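Local coordinates for blue copper protein (Hyphomicrobium denitrificans, PDB 3EF4) that probably carries electrons in the periplasm as a pseudoazurin, holding a single copper ion in a cupredoxin fold, at residues Y105-T108 and G109-K113. Numbering follows the deposited sequence.
Sequences YKAT and GLAKK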
ATOM      1  N   TYR A 105       3.006   9.220  10.954  1.00 15.20           N
ATOM      2  CA  TYR A 105       4.147   8.391  10.536  1.00 14.06           C
ATOM      3  C   TYR A 105       5.108   9.204   9.716  1.00 15.02           C
ATOM      4  O   TYR A 105       4.740   9.919   8.769  1.00 15.76           O
ATOM      5  CB  TYR A 105       3.614   7.198   9.773  1.00 13.88           C
ATOM      6  CG  TYR A 105       4.703   6.378   9.130  1.00 13.95           C
ATOM      7  CD1 TYR A 105       4.775   6.296   7.745  1.00 14.07           C
ATOM      8  CD2 TYR A 105       5.660   5.698   9.891  1.00 15.10           C
ATOM      9  CE1 TYR A 105       5.749   5.552   7.111  1.00 15.12           C
ATOM     10  CE2 TYR A 105       6.650   4.950   9.255  1.00 16.05           C
ATOM     11  CZ  TYR A 105       6.690   4.893   7.859  1.00 14.71           C
ATOM     12  OH  TYR A 105       7.686   4.152   7.213  1.00 15.52           O
ATOM     13  N   LYS A 106       6.385   9.130  10.097  1.00 17.38           N
ATOM     14  CA  LYS A 106       7.433   9.908   9.489  1.00 20.57           C
ATOM     15  C   LYS A 106       8.013   9.112   8.364  1.00 21.63           C
ATOM     16  O   LYS A 106       8.800   8.180   8.450  1.00 27.88           O
ATOM     17  CB  LYS A 106       8.523  10.281  10.543  1.00 23.82           C
ATOM     18  N   ALA A 107       7.595   9.462   7.180  1.00 24.38           N
ATOM     19  CA  ALA A 107       8.210   8.969   5.962  1.00 23.51           C
ATOM     20  C   ALA A 107       9.147  10.102   5.501  1.00 24.32           C
ATOM     21  O   ALA A 107       8.996  11.267   5.913  1.00 25.77           O
ATOM     22  CB  ALA A 107       7.252   8.599   4.868  1.00 24.80           C
ATOM     23  N   THR A 108      10.072   9.754   4.619  1.00 24.08           N
ATOM     24  CA  THR A 108      10.861  10.879   4.099  1.00 25.20           C
ATOM     25  C   THR A 108      10.935  10.786   2.586  1.00 22.18           C
ATOM     26  O   THR A 108      10.548   9.802   1.915  1.00 21.39           O
ATOM     27  CB  THR A 108      12.257  10.926   4.726  1.00 28.57           C
ATOM     28  OG1 THR A 108      12.978   9.734   4.334  1.00 36.99           O
ATOM     29  CG2 THR A 108      12.239  10.948   6.262  1.00 34.25           C
ATOM     30  N   GLY A 109      11.479  11.881   2.027  1.00 20.35           N
ATOM     31  CA  GLY A 109      11.732  11.863   0.577  1.00 20.31           C
ATOM     32  C   GLY A 109      10.545  11.478  -0.315  1.00 18.92           C
ATOM     33  O   GLY A 109       9.433  11.971  -0.156  1.00 15.61           O
ATOM     34  N   LEU A 110      10.859  10.588  -1.298  1.00 17.68           N
ATOM     35  CA  LEU A 110       9.855  10.124  -2.229  1.00 15.46           C
ATOM     36  C   LEU A 110       8.774   9.281  -1.563  1.00 13.04           C
ATOM     37  O   LEU A 110       7.661   9.422  -1.992  1.00 12.61           O
ATOM     38  CB  LEU A 110      10.434   9.353  -3.402  1.00 15.41           C
ATOM     39  CG  LEU A 110      11.305  10.247  -4.276  1.00 18.25           C
ATOM     40  CD1 LEU A 110      12.034   9.362  -5.293  1.00 22.00           C
ATOM     41  CD2 LEU A 110      10.541  11.372  -4.960  1.00 25.22           C
ATOM     42  N   ALA A 111       9.011   8.476  -0.567  1.00 13.30           N
ATOM     43  CA  ALA A 111       7.914   7.765   0.103  1.00 13.02           C
ATOM     44  C   ALA A 111       6.972   8.752   0.787  1.00 12.03           C
ATOM     45  O   ALA A 111       5.766   8.612   0.814  1.00 11.35           O
ATOM     46  CB  ALA A 111       8.505   6.823   1.127  1.00 20.13           C
ATOM     47  N   LYS A 112       7.597   9.796   1.378  1.00 12.11           N
ATOM     48  CA  LYS A 112       6.781  10.827   2.009  1.00 12.14           C
ATOM     49  C   LYS A 112       5.888  11.490   0.979  1.00 11.11           C
ATOM     50  O   LYS A 112       4.684  11.681   1.202  1.00 11.80           O
ATOM     51  CB  LYS A 112       7.696  11.843   2.721  1.00 14.13           C
ATOM     52  CG  LYS A 112       6.977  13.006   3.379  1.00 15.39           C
ATOM     53  CD  LYS A 112       7.924  13.964   4.060  1.00 20.81           C
ATOM     54  CE  LYS A 112       7.350  14.828   5.132  1.00 25.54           C
ATOM     55  NZ  LYS A 112       8.518  15.564   5.740  1.00 30.02           N
ATOM     56  N   LYS A 113       6.430  11.867  -0.152  1.00 11.28           N
ATOM     57  CA  LYS A 113       5.647  12.504  -1.195  1.00 11.70           C
ATOM     58  C   LYS A 113       4.529  11.602  -1.637  1.00 11.39           C
ATOM     59  O   LYS A 113       3.373  12.019  -1.717  1.00 12.05           O
ATOM     60  CB  LYS A 113       6.555  12.835  -2.387  1.00 13.33           C
ATOM     61  CG  LYS A 113       5.800  13.459  -3.539  1.00 16.84           C
ATOM     62  CD  LYS A 113       6.764  13.880  -4.667  1.00 25.98           C
ATOM     63  CE  LYS A 113       5.867  14.346  -5.818  1.00 32.89           C
TER
HETATM   64  O   HOH W   1      11.711   7.856   0.117  1.00 39.87           O
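Ala107 and Ala111 turn their methyl groups toward each other where the chain passes from an extended loop into helix 109-119, with Ala107 CB 4.3 Å from Ala111 CB. Ala107 CB also lies against the backbone of the first turn, 3.7 Å from Lys112 CA. Lys112 leaves the helix alongside the loop: its CG stands anti to the backbone N (chi1 178°) and the chain runs on extended, which carries the methylenes past the carbonyl of Ala107, with Lys112 CD 3.4 Å from Ala107 O. The aliphatic part of the side chain thus covers the loop backbone, while NZ is carried away from it.

Next to this packing the carbonyl of Thr108 closes the turn. Lys112 N donates to Thr108 O over 3.0 Å, nearly straight at the hydrogen (164°) but approaching from well above the carbonyl plane. A water shares the same acceptor, donating to Thr108 O at 2.9 Å and accepting from Ala111 N at the same length, so it links the loop carbonyl to an amide of the first turn. Lys113 N bonds to Gly109 O, repeating the i to i+4 spacing of the bond before it. The sharp change of direction falls at Gly109, whose positive phi (52°) turns the chain from the loop into the helix.

On the buried side, Ala111, its side chain about 12 Å from the copper ion, packs on Tyr83, whose hydroxyl is hydrogen-bonded to that of Tyr105, and the Tyr105 ring also rests on Val46 and Val49. The junction joins helix 99-104 to helix 109-119, the C-terminal helical pair that in pseudoazurins follows the cupredoxin strands, here after strand 88-93.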